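Local coordinates for mitochondrial edited mRNA stability factor 1 (PDB 6U9X), which binds RNA and probably processes the 5' ends of mitochondrial mRNAs in Trypanosoma brucei through a Nudix-type domain, at residues A[255-260]-A[331-336]; A[180-185]-A[311-316]; A[81-86]-A[163-168]. All blocks are in the same frame, centred on the assembly; numbering follows the deposited sequence.

Contact 1: residues A[255-260]-A[331-336]; sequences VRYFVA and IRYTPP. With nucleotides of chain C.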
loop_
_atom_site.group_PDB
_atom_site.type_symbol
_atom_site.label_atom_id
_atom_site.label_comp_id
_atom_site.label_asym_id
_atom_site.label_seq_id
_atom_site.Cartn_x
_atom_site.Cartn_y
_atom_site.Cartn_z
ATOM N N VAL A 255 -4.060 -5.945 0.894
ATOM C CA VAL A 255 -4.538 -4.616 1.263
ATOM C C VAL A 255 -5.780 -4.760 2.131
ATOM O O VAL A 255 -6.709 -5.492 1.779
ATOM C CB VAL A 255 -4.841 -3.743 0.033
ATOM C CG1 VAL A 255 -5.670 -4.516 -0.991
ATOM C CG2 VAL A 255 -5.552 -2.469 0.472
ATOM N N ARG A 256 -5.795 -4.058 3.261
ATOM C CA ARG A 256 -6.922 -4.052 4.181
ATOM C C ARG A 256 -7.701 -2.750 4.038
ATOM O O ARG A 256 -7.109 -1.673 3.916
ATOM C CB ARG A 256 -6.439 -4.220 5.622
ATOM C CG ARG A 256 -5.853 -5.589 5.915
ATOM C CD ARG A 256 -6.961 -6.609 6.071
ATOM N NE ARG A 256 -6.507 -7.853 6.682
ATOM C CZ ARG A 256 -7.303 -8.686 7.342
ATOM N NH1 ARG A 256 -8.592 -8.403 7.477
ATOM N NH2 ARG A 256 -6.813 -9.799 7.869
ATOM N N TYR A 257 -9.027 -2.850 4.057
ATOM C CA TYR A 257 -9.899 -1.708 3.826
ATOM C C TYR A 257 -10.713 -1.373 5.071
ATOM O O TYR A 257 -11.094 -2.255 5.846
ATOM C CB TYR A 257 -10.840 -1.966 2.646
ATOM C CG TYR A 257 -10.115 -2.119 1.330
ATOM C CD1 TYR A 257 -9.812 -1.011 0.550
ATOM C CD2 TYR A 257 -9.728 -3.371 0.872
ATOM C CE1 TYR A 257 -9.144 -1.145 -0.650
ATOM C CE2 TYR A 257 -9.062 -3.516 -0.327
ATOM C CZ TYR A 257 -8.772 -2.400 -1.085
ATOM O OH TYR A 257 -8.109 -2.541 -2.281
ATOM N N PHE A 258 -10.965 -0.078 5.249
ATOM C CA PHE A 258 -11.707 0.448 6.384
ATOM C C PHE A 258 -12.579 1.600 5.905
ATOM O O PHE A 258 -12.380 2.138 4.813
ATOM C CB PHE A 258 -10.769 0.935 7.503
ATOM C CG PHE A 258 -9.897 -0.143 8.090
ATOM C CD1 PHE A 258 -10.225 -0.735 9.298
ATOM C CD2 PHE A 258 -8.737 -0.548 7.446
ATOM C CE1 PHE A 258 -9.424 -1.720 9.844
ATOM C CE2 PHE A 258 -7.933 -1.534 7.985
ATOM C CZ PHE A 258 -8.278 -2.120 9.188
ATOM N N VAL A 259 -13.557 1.980 6.734
ATOM C CA VAL A 259 -14.407 3.133 6.460
ATOM C C VAL A 259 -14.616 3.924 7.745
ATOM O O VAL A 259 -14.380 3.437 8.853
ATOM C CB VAL A 259 -15.783 2.752 5.861
ATOM C CG1 VAL A 259 -15.624 2.108 4.488
ATOM C CG2 VAL A 259 -16.557 1.855 6.819
ATOM N N ALA A 260 -15.078 5.159 7.573
ATOM C CA ALA A 260 -15.358 6.096 8.652
ATOM C C ALA A 260 -16.072 7.297 8.051
ATOM O O ALA A 260 -15.848 7.648 6.888
ATOM C CB ALA A 260 -14.078 6.533 9.373
ATOM N N ILE A 331 -17.067 -3.659 -3.540
ATOM C CA ILE A 331 -16.224 -4.793 -3.177
ATOM C C ILE A 331 -15.311 -4.442 -2.003
ATOM O O ILE A 331 -15.015 -5.300 -1.164
ATOM C CB ILE A 331 -15.424 -5.269 -4.406
ATOM C CG1 ILE A 331 -16.342 -6.001 -5.388
ATOM C CG2 ILE A 331 -14.267 -6.178 -4.006
ATOM C CD1 ILE A 331 -15.710 -6.263 -6.738
ATOM N N ARG A 332 -14.885 -3.184 -1.899
ATOM C CA ARG A 332 -13.875 -2.785 -0.924
ATOM C C ARG A 332 -14.443 -2.115 0.320
ATOM O O ARG A 332 -13.989 -2.409 1.429
ATOM C CB ARG A 332 -12.863 -1.837 -1.574
ATOM C CG ARG A 332 -12.032 -2.469 -2.666
ATOM C CD ARG A 332 -11.321 -1.404 -3.480
ATOM N NE ARG A 332 -10.508 -1.977 -4.548
ATOM C CZ ARG A 332 -11.001 -2.459 -5.684
ATOM N NH1 ARG A 332 -12.309 -2.441 -5.902
ATOM N NH2 ARG A 332 -10.187 -2.960 -6.602
ATOM N N TYR A 333 -15.414 -1.216 0.174
ATOM C CA TYR A 333 -15.807 -0.314 1.251
ATOM C C TYR A 333 -17.255 -0.525 1.687
ATOM O O TYR A 333 -17.960 0.428 2.025
ATOM C CB TYR A 333 -15.590 1.141 0.838
ATOM C CG TYR A 333 -14.155 1.491 0.510
ATOM C CD1 TYR A 333 -13.215 1.673 1.516
ATOM C CD2 TYR A 333 -13.742 1.651 -0.809
ATOM C CE1 TYR A 333 -11.902 1.997 1.219
ATOM C CE2 TYR A 333 -12.434 1.976 -1.115
ATOM C CZ TYR A 333 -11.517 2.148 -0.097
ATOM O OH TYR A 333 -10.214 2.471 -0.401
ATOM N N THR A 334 -17.719 -1.773 1.707
ATOM C CA THR A 334 -19.063 -2.065 2.191
ATOM C C THR A 334 -19.028 -2.254 3.703
ATOM O O THR A 334 -18.368 -3.186 4.182
ATOM C CB THR A 334 -19.628 -3.305 1.523
ATOM O OG1 THR A 334 -19.828 -3.045 0.128
ATOM C CG2 THR A 334 -20.960 -3.682 2.150
ATOM N N PRO A 335 -19.711 -1.415 4.478
ATOM C CA PRO A 335 -19.588 -1.473 5.941
ATOM C C PRO A 335 -20.184 -2.749 6.502
ATOM O O PRO A 335 -21.023 -3.395 5.854
ATOM C CB PRO A 335 -20.379 -0.242 6.413
ATOM C CG PRO A 335 -20.495 0.630 5.214
ATOM C CD PRO A 335 -20.552 -0.291 4.041
ATOM N N PRO A 336 -19.775 -3.149 7.702
ATOM C CA PRO A 336 -20.399 -4.299 8.359
ATOM C C PRO A 336 -21.741 -3.910 8.948
ATOM O O PRO A 336 -21.967 -2.734 9.273
ATOM C CB PRO A 336 -19.394 -4.673 9.463
ATOM C CG PRO A 336 -18.175 -3.816 9.219
ATOM C CD PRO A 336 -18.659 -2.610 8.493
ATOM P P G C 7 -0.415 1.277 -4.219
ATOM O OP1 G C 7 -0.374 2.757 -4.283
ATOM O OP2 G C 7 0.217 0.538 -3.097
ATOM O "O5'" G C 7 -1.950 0.881 -4.134
ATOM C "C5'" G C 7 -2.756 0.895 -5.302
ATOM C "C4'" G C 7 -3.977 0.035 -5.143
ATOM O "O4'" G C 7 -3.600 -1.353 -5.313
ATOM C "C3'" G C 7 -4.671 0.143 -3.779
ATOM O "O3'" G C 7 -6.067 0.493 -3.870
ATOM C "C2'" G C 7 -4.459 -1.228 -3.129
ATOM O "O2'" G C 7 -5.563 -1.669 -2.373
ATOM C "C1'" G C 7 -4.217 -2.141 -4.323
ATOM N N9 G C 7 -3.377 -3.296 -4.033
ATOM C C8 G C 7 -2.093 -3.372 -3.560
ATOM N N7 G C 7 -1.682 -4.609 -3.430
ATOM C C5 G C 7 -2.761 -5.387 -3.840
ATOM C C6 G C 7 -2.940 -6.793 -3.929
ATOM O O6 G C 7 -2.155 -7.703 -3.655
ATOM N N1 G C 7 -4.207 -7.111 -4.401
ATOM C C2 G C 7 -5.182 -6.211 -4.748
ATOM N N2 G C 7 -6.341 -6.721 -5.185
ATOM N N3 G C 7 -5.034 -4.907 -4.671
ATOM C C4 G C 7 -3.809 -4.577 -4.215
ATOM P P G C 8 -7.176 -0.266 -4.768
ATOM O OP1 G C 8 -8.294 -0.558 -3.836
ATOM O OP2 G C 8 -6.669 -1.350 -5.633
ATOM O "O5'" G C 8 -7.689 0.869 -5.758
ATOM C "C5'" G C 8 -7.323 0.846 -7.128
ATOM C "C4'" G C 8 -6.025 1.572 -7.362
ATOM O "O4'" G C 8 -5.536 1.293 -8.701
ATOM C "C3'" G C 8 -6.092 3.091 -7.288
ATOM O "O3'" G C 8 -5.997 3.583 -5.963
ATOM C "C2'" G C 8 -4.941 3.518 -8.182
ATOM O "O2'" G C 8 -3.701 3.348 -7.512
ATOM C "C1'" G C 8 -5.033 2.471 -9.286
#
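Tyr257 and Arg332 converge on one phosphate oxygen, OP1 of G8 of chain C. Tyr257 OH donates to this OP1 at 2.5 Å. The bond from Arg332 NE to the same OP1, 2.7 Å long, is weak, since its N-H...acceptor angle is 128°. The tyrosine hydroxyl also accepts a hydrogen bond from the ribose of G7 of chain C, with O2' and Tyr257 OH 2.7 Å apart, and so ties two successive nucleotides together. Both residues contact GDP in another structure of this protein, which suggests that guanine nucleotide and RNA share much of this site.

The two side chains run alongside each other in the same direction. Arg332 CG rests over one face of the Tyr257 ring, 3.8 Å from its centroid, a CH-pi contact, while Val255 CG2 lies against the opposite face. Because the arginine chain is extended (chi3 180°), it carries NE past the ring to the phosphate. There the guanidinium stands nearly perpendicular to the ring, and its NH1 is tied back to the carbonyl oxygen of Tyr328.

Tyr257 is also held at its edge, which meets the face of Tyr333 in a T-shaped stack with planes 85° apart and centroids 5.3 Å apart. The edge of Tyr333 in turn approaches the backbone, its CD1 lying 3.4 Å from Phe258 O. Beyond it, Val259 CG1 packs on Tyr333 CB at 3.8 Å.

Strand 255-261 runs between strand 165-173, parallel to it, and antiparallel strand 237-242, whose Thr239 bonds through OG1 to Arg332 O. Phe258, directed away from 331-336, packs on helix 215-227, whereas Tyr257 and Val259 meet the end of helix 328-332 and the loop after it.

Contact 2: residues A[180-185]-A[311-316]; sequences VEWLML and MKASMI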
loop_
_atom_site.group_PDB
_atom_site.type_symbol
_atom_site.label_atom_id
_atom_site.label_comp_id
_atom_site.label_asym_id
_atom_site.label_seq_id
_atom_site.Cartn_x
_atom_site.Cartn_y
_atom_site.Cartn_z
ATOM N N VAL A 180 -23.634 9.641 -0.535
ATOM C CA VAL A 180 -22.540 10.250 0.207
ATOM C C VAL A 180 -21.370 10.501 -0.737
ATOM O O VAL A 180 -21.304 9.966 -1.846
ATOM C CB VAL A 180 -22.093 9.383 1.403
ATOM C CG1 VAL A 180 -23.228 9.240 2.411
ATOM C CG2 VAL A 180 -21.614 8.022 0.924
ATOM N N GLU A 181 -20.441 11.333 -0.275
ATOM C CA GLU A 181 -19.227 11.663 -1.005
ATOM C C GLU A 181 -18.013 11.122 -0.262
ATOM O O GLU A 181 -17.996 11.066 0.970
ATOM C CB GLU A 181 -19.084 13.177 -1.187
ATOM C CG GLU A 181 -20.218 13.831 -1.957
ATOM C CD GLU A 181 -20.076 15.340 -2.026
ATOM O OE1 GLU A 181 -19.538 15.933 -1.066
ATOM O OE2 GLU A 181 -20.499 15.935 -3.040
ATOM N N TRP A 182 -16.992 10.731 -1.021
ATOM C CA TRP A 182 -15.758 10.194 -0.465
ATOM C C TRP A 182 -14.589 11.099 -0.825
ATOM O O TRP A 182 -14.561 11.706 -1.900
ATOM C CB TRP A 182 -15.485 8.774 -0.977
ATOM C CG TRP A 182 -16.629 7.830 -0.789
ATOM C CD1 TRP A 182 -17.791 7.796 -1.505
ATOM C CD2 TRP A 182 -16.722 6.774 0.175
ATOM N NE1 TRP A 182 -18.602 6.788 -1.045
ATOM C CE2 TRP A 182 -17.969 6.145 -0.014
ATOM C CE3 TRP A 182 -15.871 6.301 1.179
ATOM C CZ2 TRP A 182 -18.386 5.067 0.764
ATOM C CZ3 TRP A 182 -16.288 5.230 1.952
ATOM C CH2 TRP A 182 -17.535 4.626 1.740
ATOM N N LEU A 183 -13.616 11.177 0.080
ATOM C CA LEU A 183 -12.421 11.983 -0.143
ATOM C C LEU A 183 -11.452 11.216 -1.038
ATOM O O LEU A 183 -11.064 10.086 -0.719
ATOM C CB LEU A 183 -11.769 12.340 1.191
ATOM C CG LEU A 183 -10.994 13.658 1.271
ATOM C CD1 LEU A 183 -10.708 14.014 2.720
ATOM C CD2 LEU A 183 -9.701 13.582 0.482
ATOM N N MET A 184 -11.054 11.834 -2.147
ATOM C CA MET A 184 -10.205 11.199 -3.145
ATOM C C MET A 184 -8.895 11.960 -3.289
ATOM O O MET A 184 -8.863 13.189 -3.179
ATOM C CB MET A 184 -10.915 11.126 -4.497
ATOM C CG MET A 184 -12.258 10.423 -4.444
ATOM S SD MET A 184 -12.093 8.677 -4.038
ATOM C CE MET A 184 -11.043 8.120 -5.379
ATOM N N LEU A 185 -7.819 11.220 -3.542
ATOM C CA LEU A 185 -6.489 11.773 -3.745
ATOM C C LEU A 185 -5.950 11.352 -5.106
ATOM O O LEU A 185 -6.468 10.438 -5.754
ATOM C CB LEU A 185 -5.521 11.319 -2.645
ATOM C CG LEU A 185 -5.706 11.875 -1.235
ATOM C CD1 LEU A 185 -4.950 11.007 -0.249
ATOM C CD2 LEU A 185 -5.236 13.326 -1.159
ATOM N N MET A 311 -16.209 12.810 -4.010
ATOM C CA MET A 311 -16.821 12.164 -5.160
ATOM C C MET A 311 -17.818 11.107 -4.707
ATOM O O MET A 311 -17.642 10.463 -3.669
ATOM C CB MET A 311 -15.760 11.526 -6.073
ATOM C CG MET A 311 -15.018 12.535 -6.940
ATOM S SD MET A 311 -13.613 11.881 -7.869
ATOM C CE MET A 311 -13.845 10.117 -7.689
ATOM N N LYS A 312 -18.871 10.936 -5.503
ATOM C CA LYS A 312 -19.868 9.913 -5.244
ATOM C C LYS A 312 -19.372 8.552 -5.725
ATOM O O LYS A 312 -18.517 8.449 -6.607
ATOM C CB LYS A 312 -21.190 10.265 -5.931
ATOM C CG LYS A 312 -21.846 11.525 -5.393
ATOM C CD LYS A 312 -23.177 11.796 -6.074
ATOM C CE LYS A 312 -24.023 12.749 -5.249
ATOM N NZ LYS A 312 -23.224 13.911 -4.770
ATOM N N ALA A 313 -19.930 7.496 -5.127
ATOM C CA ALA A 313 -19.488 6.144 -5.455
ATOM C C ALA A 313 -19.853 5.758 -6.882
ATOM O O ALA A 313 -19.167 4.926 -7.491
ATOM C CB ALA A 313 -20.080 5.141 -4.467
ATOM N N SER A 314 -20.924 6.336 -7.434
ATOM C CA SER A 314 -21.259 6.072 -8.828
ATOM C C SER A 314 -20.199 6.628 -9.769
ATOM O O SER A 314 -19.976 6.071 -10.851
ATOM C CB SER A 314 -22.630 6.658 -9.163
ATOM O OG SER A 314 -22.729 8.003 -8.730
ATOM N N MET A 315 -19.534 7.715 -9.375
ATOM C CA MET A 315 -18.449 8.258 -10.183
ATOM C C MET A 315 -17.165 7.456 -10.008
ATOM O O MET A 315 -16.469 7.178 -10.991
ATOM C CB MET A 315 -18.210 9.725 -9.824
ATOM C CG MET A 315 -16.897 10.279 -10.347
ATOM S SD MET A 315 -16.880 12.078 -10.403
ATOM C CE MET A 315 -17.790 12.377 -11.916
ATOM N N ILE A 316 -16.842 7.074 -8.768
ATOM C CA ILE A 316 -15.594 6.360 -8.500
ATOM C C ILE A 316 -15.532 5.067 -9.305
ATOM O O ILE A 316 -14.563 4.813 -10.030
ATOM C CB ILE A 316 -15.438 6.086 -6.994
ATOM C CG1 ILE A 316 -15.466 7.394 -6.201
ATOM C CG2 ILE A 316 -14.149 5.326 -6.723
ATOM C CD1 ILE A 316 -15.271 7.212 -4.711
#
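Met184 and Ile316 meet tip to tip, Met184 SD lying 3.6 Å from Ile316 CD1. The methionine is bent at both chi2 (-66°) and chi3 (-59°), which curls the chain and presents SD to the isoleucine. Met311 crosses the same side chain at about a right angle, and the closest approach here is the 3.6 Å from Met311 CE to Met184 CG. A second perpendicular crossing brings Ile316 CD1 to Trp182 CB at 4.1 Å, and Ala313 CB lies at the same distance from Trp182 NE1. Met311 O sits at the edge of the Trp182 ring, near its plane.

Backbone pairing sets the register. Trp182 and Met311 form an antiparallel hydrogen-bonded pair: Trp182 N donates to Met311 O at 2.7 Å with an N-H...acceptor angle of 159°, and Met311 N returns a bond to Trp182 O at 2.9 Å. Their side chains share a sheet face. On the other face the stronger salt bridge of Glu181 runs from OE1 to Arg172; that from Glu181 OE2 to Lys312 NZ, 3.8 Å, is long.

The contact joins a strand of the Nudix-type mixed sheet to a strand-to-helix junction, Lys312 being the N-cap of helix 313-320. Strand 309-312 adds to 180-188, which also pairs with 165-173 and 200-203; helix 328-332 packs on Trp182, Ala313 and Ile316, chiefly through Met329.

Contact 3: residues A[81-86]-A[163-168]; sequences GPMREW and PVYVRL. With nucleotides of chain C.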
loop_
_atom_site.group_PDB
_atom_site.type_symbol
_atom_site.label_atom_id
_atom_site.label_comp_id
_atom_site.label_asym_id
_atom_site.label_seq_id
_atom_site.Cartn_x
_atom_site.Cartn_y
_atom_site.Cartn_z
ATOM N N GLY A 81 8.727 -5.778 3.090
ATOM C CA GLY A 81 7.563 -5.013 3.458
ATOM C C GLY A 81 6.752 -4.501 2.287
ATOM O O GLY A 81 6.956 -4.888 1.132
ATOM N N PRO A 82 5.807 -3.603 2.576
ATOM C CA PRO A 82 4.872 -3.166 1.526
ATOM C C PRO A 82 5.510 -2.317 0.438
ATOM O O PRO A 82 5.139 -2.450 -0.734
ATOM C CB PRO A 82 3.813 -2.379 2.316
ATOM C CG PRO A 82 3.958 -2.843 3.738
ATOM C CD PRO A 82 5.414 -3.114 3.908
ATOM N N MET A 83 6.456 -1.444 0.784
ATOM C CA MET A 83 7.030 -0.487 -0.162
ATOM C C MET A 83 8.541 -0.415 0.022
ATOM O O MET A 83 9.148 0.658 -0.060
ATOM C CB MET A 83 6.385 0.891 0.013
ATOM C CG MET A 83 6.674 1.914 -1.084
ATOM S SD MET A 83 5.773 1.645 -2.618
ATOM C CE MET A 83 6.575 2.850 -3.674
ATOM N N ARG A 84 9.168 -1.564 0.275
ATOM C CA ARG A 84 10.521 -1.654 0.820
ATOM C C ARG A 84 10.638 -0.962 2.171
ATOM O O ARG A 84 11.748 -0.826 2.702
ATOM C CB ARG A 84 11.576 -1.088 -0.144
ATOM C CG ARG A 84 11.791 -1.901 -1.407
ATOM C CD ARG A 84 13.059 -1.466 -2.125
ATOM N NE ARG A 84 14.255 -1.697 -1.319
ATOM C CZ ARG A 84 14.898 -2.859 -1.256
ATOM N NH1 ARG A 84 14.461 -3.898 -1.955
ATOM N NH2 ARG A 84 15.978 -2.983 -0.496
ATOM N N GLU A 85 9.513 -0.538 2.751
ATOM C CA GLU A 85 9.551 0.291 3.949
ATOM C C GLU A 85 9.970 -0.512 5.170
ATOM O O GLU A 85 10.702 -0.007 6.028
ATOM C CB GLU A 85 8.189 0.942 4.170
ATOM C CG GLU A 85 8.003 2.223 3.389
ATOM C CD GLU A 85 8.660 3.410 4.062
ATOM O OE1 GLU A 85 9.826 3.713 3.729
ATOM O OE2 GLU A 85 8.014 4.037 4.929
ATOM N N TRP A 86 9.512 -1.760 5.272
ATOM C CA TRP A 86 9.941 -2.596 6.386
ATOM C C TRP A 86 11.432 -2.898 6.307
ATOM O O TRP A 86 12.089 -3.045 7.343
ATOM C CB TRP A 86 9.119 -3.885 6.427
ATOM C CG TRP A 86 7.732 -3.668 6.960
ATOM C CD1 TRP A 86 6.979 -2.536 6.843
ATOM C CD2 TRP A 86 6.938 -4.598 7.709
ATOM N NE1 TRP A 86 5.766 -2.706 7.462
ATOM C CE2 TRP A 86 5.716 -3.963 8.003
ATOM C CE3 TRP A 86 7.141 -5.908 8.155
ATOM C CZ2 TRP A 86 4.701 -4.589 8.727
ATOM C CZ3 TRP A 86 6.132 -6.529 8.872
ATOM C CH2 TRP A 86 4.929 -5.870 9.149
ATOM N N PRO A 163 2.362 -7.611 6.964
ATOM C CA PRO A 163 2.440 -6.281 6.341
ATOM C C PRO A 163 1.447 -6.159 5.195
ATOM O O PRO A 163 1.367 -7.031 4.328
ATOM C CB PRO A 163 3.887 -6.209 5.840
ATOM C CG PRO A 163 4.303 -7.633 5.683
ATOM C CD PRO A 163 3.598 -8.387 6.772
ATOM N N VAL A 164 0.680 -5.068 5.203
ATOM C CA VAL A 164 -0.322 -4.810 4.178
ATOM C C VAL A 164 -0.338 -3.325 3.850
ATOM O O VAL A 164 0.156 -2.487 4.608
ATOM C CB VAL A 164 -1.745 -5.247 4.602
ATOM C CG1 VAL A 164 -1.818 -6.751 4.829
ATOM C CG2 VAL A 164 -2.188 -4.481 5.841
ATOM N N TYR A 165 -0.915 -3.012 2.695
ATOM C CA TYR A 165 -1.388 -1.664 2.431
ATOM C C TYR A 165 -2.725 -1.472 3.128
ATOM O O TYR A 165 -3.527 -2.405 3.226
ATOM C CB TYR A 165 -1.531 -1.424 0.927
ATOM C CG TYR A 165 -0.209 -1.339 0.203
ATOM C CD1 TYR A 165 0.007 -2.033 -0.980
ATOM C CD2 TYR A 165 0.825 -0.562 0.704
ATOM C CE1 TYR A 165 1.220 -1.958 -1.641
ATOM C CE2 TYR A 165 2.037 -0.478 0.052
ATOM C CZ TYR A 165 2.230 -1.177 -1.118
ATOM O OH TYR A 165 3.442 -1.091 -1.762
ATOM N N VAL A 166 -2.956 -0.269 3.641
ATOM C CA VAL A 166 -4.203 0.041 4.325
ATOM C C VAL A 166 -4.872 1.208 3.618
ATOM O O VAL A 166 -4.208 2.112 3.099
ATOM C CB VAL A 166 -3.990 0.352 5.824
ATOM C CG1 VAL A 166 -3.470 -0.879 6.553
ATOM C CG2 VAL A 166 -3.041 1.526 6.001
ATOM N N ARG A 167 -6.200 1.175 3.588
ATOM C CA ARG A 167 -7.000 2.245 3.011
ATOM C C ARG A 167 -8.142 2.568 3.963
ATOM O O ARG A 167 -8.831 1.661 4.439
ATOM C CB ARG A 167 -7.550 1.854 1.635
ATOM C CG ARG A 167 -6.500 1.768 0.535
ATOM C CD ARG A 167 -6.012 3.145 0.119
ATOM N NE ARG A 167 -5.143 3.079 -1.054
ATOM C CZ ARG A 167 -3.824 2.928 -0.997
ATOM N NH1 ARG A 167 -3.217 2.827 0.178
ATOM N NH2 ARG A 167 -3.110 2.876 -2.114
ATOM N N LEU A 168 -8.328 3.854 4.247
ATOM C CA LEU A 168 -9.437 4.331 5.066
ATOM C C LEU A 168 -10.380 5.118 4.165
ATOM O O LEU A 168 -10.046 6.222 3.720
ATOM C CB LEU A 168 -8.940 5.188 6.229
ATOM C CG LEU A 168 -9.779 5.196 7.515
ATOM C CD1 LEU A 168 -9.072 5.979 8.604
ATOM C CD2 LEU A 168 -11.177 5.753 7.289
ATOM P P G C 5 9.977 1.788 -5.288
ATOM O OP1 G C 5 8.981 2.651 -5.976
ATOM O OP2 G C 5 10.247 1.980 -3.836
ATOM O "O5'" G C 5 9.613 0.267 -5.580
ATOM C "C5'" G C 5 8.880 -0.084 -6.746
ATOM C "C4'" G C 5 7.882 -1.174 -6.460
ATOM O "O4'" G C 5 8.547 -2.457 -6.585
ATOM C "C3'" G C 5 7.249 -1.135 -5.069
ATOM O "O3'" G C 5 5.819 -1.182 -5.097
ATOM C "C2'" G C 5 7.854 -2.333 -4.333
ATOM O "O2'" G C 5 6.976 -2.979 -3.434
ATOM C "C1'" G C 5 8.270 -3.270 -5.467
ATOM N N9 G C 5 9.484 -4.044 -5.172
ATOM C C8 G C 5 10.408 -4.450 -6.102
ATOM N N7 G C 5 11.412 -5.104 -5.588
ATOM C C5 G C 5 11.148 -5.124 -4.224
ATOM C C6 G C 5 11.885 -5.693 -3.148
ATOM O O6 G C 5 12.954 -6.315 -3.183
ATOM N N1 G C 5 11.264 -5.484 -1.922
ATOM C C2 G C 5 10.080 -4.813 -1.752
ATOM N N2 G C 5 9.612 -4.695 -0.503
ATOM N N3 G C 5 9.392 -4.287 -2.739
ATOM C C4 G C 5 9.971 -4.461 -3.946
ATOM P P G C 7 -0.415 1.277 -4.219
ATOM O OP1 G C 7 -0.374 2.757 -4.283
ATOM O OP2 G C 7 0.217 0.538 -3.097
ATOM O "O5'" G C 7 -1.950 0.881 -4.134
ATOM C "C5'" G C 7 -2.756 0.895 -5.302
ATOM C "C4'" G C 7 -3.977 0.035 -5.143
ATOM O "O4'" G C 7 -3.600 -1.353 -5.313
ATOM C "C3'" G C 7 -4.671 0.143 -3.779
ATOM O "O3'" G C 7 -6.067 0.493 -3.870
ATOM C "C2'" G C 7 -4.459 -1.228 -3.129
ATOM O "O2'" G C 7 -5.563 -1.669 -2.373
ATOM C "C1'" G C 7 -4.217 -2.141 -4.323
ATOM N N9 G C 7 -3.377 -3.296 -4.033
ATOM C C8 G C 7 -2.093 -3.372 -3.560
ATOM N N7 G C 7 -1.682 -4.609 -3.430
ATOM C C5 G C 7 -2.761 -5.387 -3.840
ATOM C C6 G C 7 -2.940 -6.793 -3.929
ATOM O O6 G C 7 -2.155 -7.703 -3.655
ATOM N N1 G C 7 -4.207 -7.111 -4.401
ATOM C C2 G C 7 -5.182 -6.211 -4.748
ATOM N N2 G C 7 -6.341 -6.721 -5.185
ATOM N N3 G C 7 -5.034 -4.907 -4.671
ATOM C C4 G C 7 -3.809 -4.577 -4.215
ATOM P P G C 6 4.942 -2.266 -5.899
ATOM O OP1 G C 6 4.706 -3.403 -4.972
ATOM O OP2 G C 6 5.459 -2.604 -7.242
ATOM O "O5'" G C 6 3.558 -1.489 -6.002
ATOM C "C5'" G C 6 2.980 -1.010 -4.799
ATOM C "C4'" G C 6 2.307 0.336 -4.917
ATOM O "O4'" G C 6 3.251 1.439 -4.901
ATOM C "C3'" G C 6 1.362 0.577 -6.099
ATOM O "O3'" G C 6 0.003 0.714 -5.669
ATOM C "C2'" G C 6 1.846 1.904 -6.714
ATOM O "O2'" G C 6 0.796 2.765 -7.097
ATOM C "C1'" G C 6 2.666 2.521 -5.581
ATOM N N9 G C 6 3.678 3.515 -5.984
ATOM C C8 G C 6 4.428 3.620 -7.140
ATOM N N7 G C 6 5.205 4.679 -7.142
ATOM C C5 G C 6 4.944 5.324 -5.939
ATOM C C6 G C 6 5.470 6.516 -5.373
ATOM O O6 G C 6 6.304 7.290 -5.835
ATOM N N1 G C 6 4.916 6.784 -4.129
ATOM C C2 G C 6 3.979 6.007 -3.504
ATOM N N2 G C 6 3.563 6.427 -2.304
ATOM N N3 G C 6 3.478 4.899 -4.016
ATOM C C4 G C 6 3.999 4.619 -5.226
#
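The Trp86 indole carries Pro163 on one face: Pro163 CB stands 3.4 Å from the centroid of the six-membered ring, close to its normal, in a CH-pi contact. At the indole's edge NE1 donates to the carbonyl oxygen of Thr209, which restrains the ring's rotation. The Tyr165 ring has OP2 of G7 of chain C over one face, 3.1 Å from Tyr165 CE1, and N7 of the same guanine near its plane at the edge. Pro82 adds an apolar contact, its CB 3.4 Å from Tyr165 CE2.

Pro82 O and Tyr165 OH are also close, but their separation is too short to be trusted at this resolution, and Gly81 and Pro82 are poorly ordered. Gly81 follows helix 73-80 with a positive phi (90°), a conformation that suits glycine. Met83 reaches the RNA, CG anti to its backbone N (chi1 -168°) and the chain then bent at chi2, and places SD 3.4 Å from O4' of G6 of chain C.

Arg84 covers a face of the G5 base of chain C. Its CG packs 3.4 Å from C2 of G5, and Arg84 NH1, 3.1 Å from O6 of G5, comes from above the base plane; NH2 is bonded to Ile98 O. Arg167 NH2 comes within 3.1 Å of O5' of G7 of chain C, with OP1 of that nucleotide near the guanidinium plane. Arg167 NH1 bonds to Val166 O at 3.2 Å, from above the carbonyl plane.

Of these approaches to G5, only the weak bond from its N2 to Gly81 O meets a guanine-specific edge group, so any base preference is at most modest. Arg167, a GDP-contacting residue in another structure, would instead favour the backbone by charge.

In the fold
Contacts 1 and 2 lie about 14 Å apart between centres, contacts 1 and 3 about 16 Å, and contacts 2 and 3 about 23 Å. All three reach the mixed sheet, in which strand 165-173 of contact 3 lies between strands 255-261 and 180-188. Contact 3 closes first; the segments of contacts 2 and 1 then alternate (180-185, 255-260, 311-316, 331-336), and Trp182 CH2 meets Tyr333 CB at 4.1 Å. Contact 3 joins the sheet to the turn between helices 73-80 and 85-94. Contacts 1 and 3 line a path for successive nucleotides of chain C; contact 2, its nearest atom about 7 Å from the RNA, packs through Ile316 on Tyr328, a GDP-contacting residue.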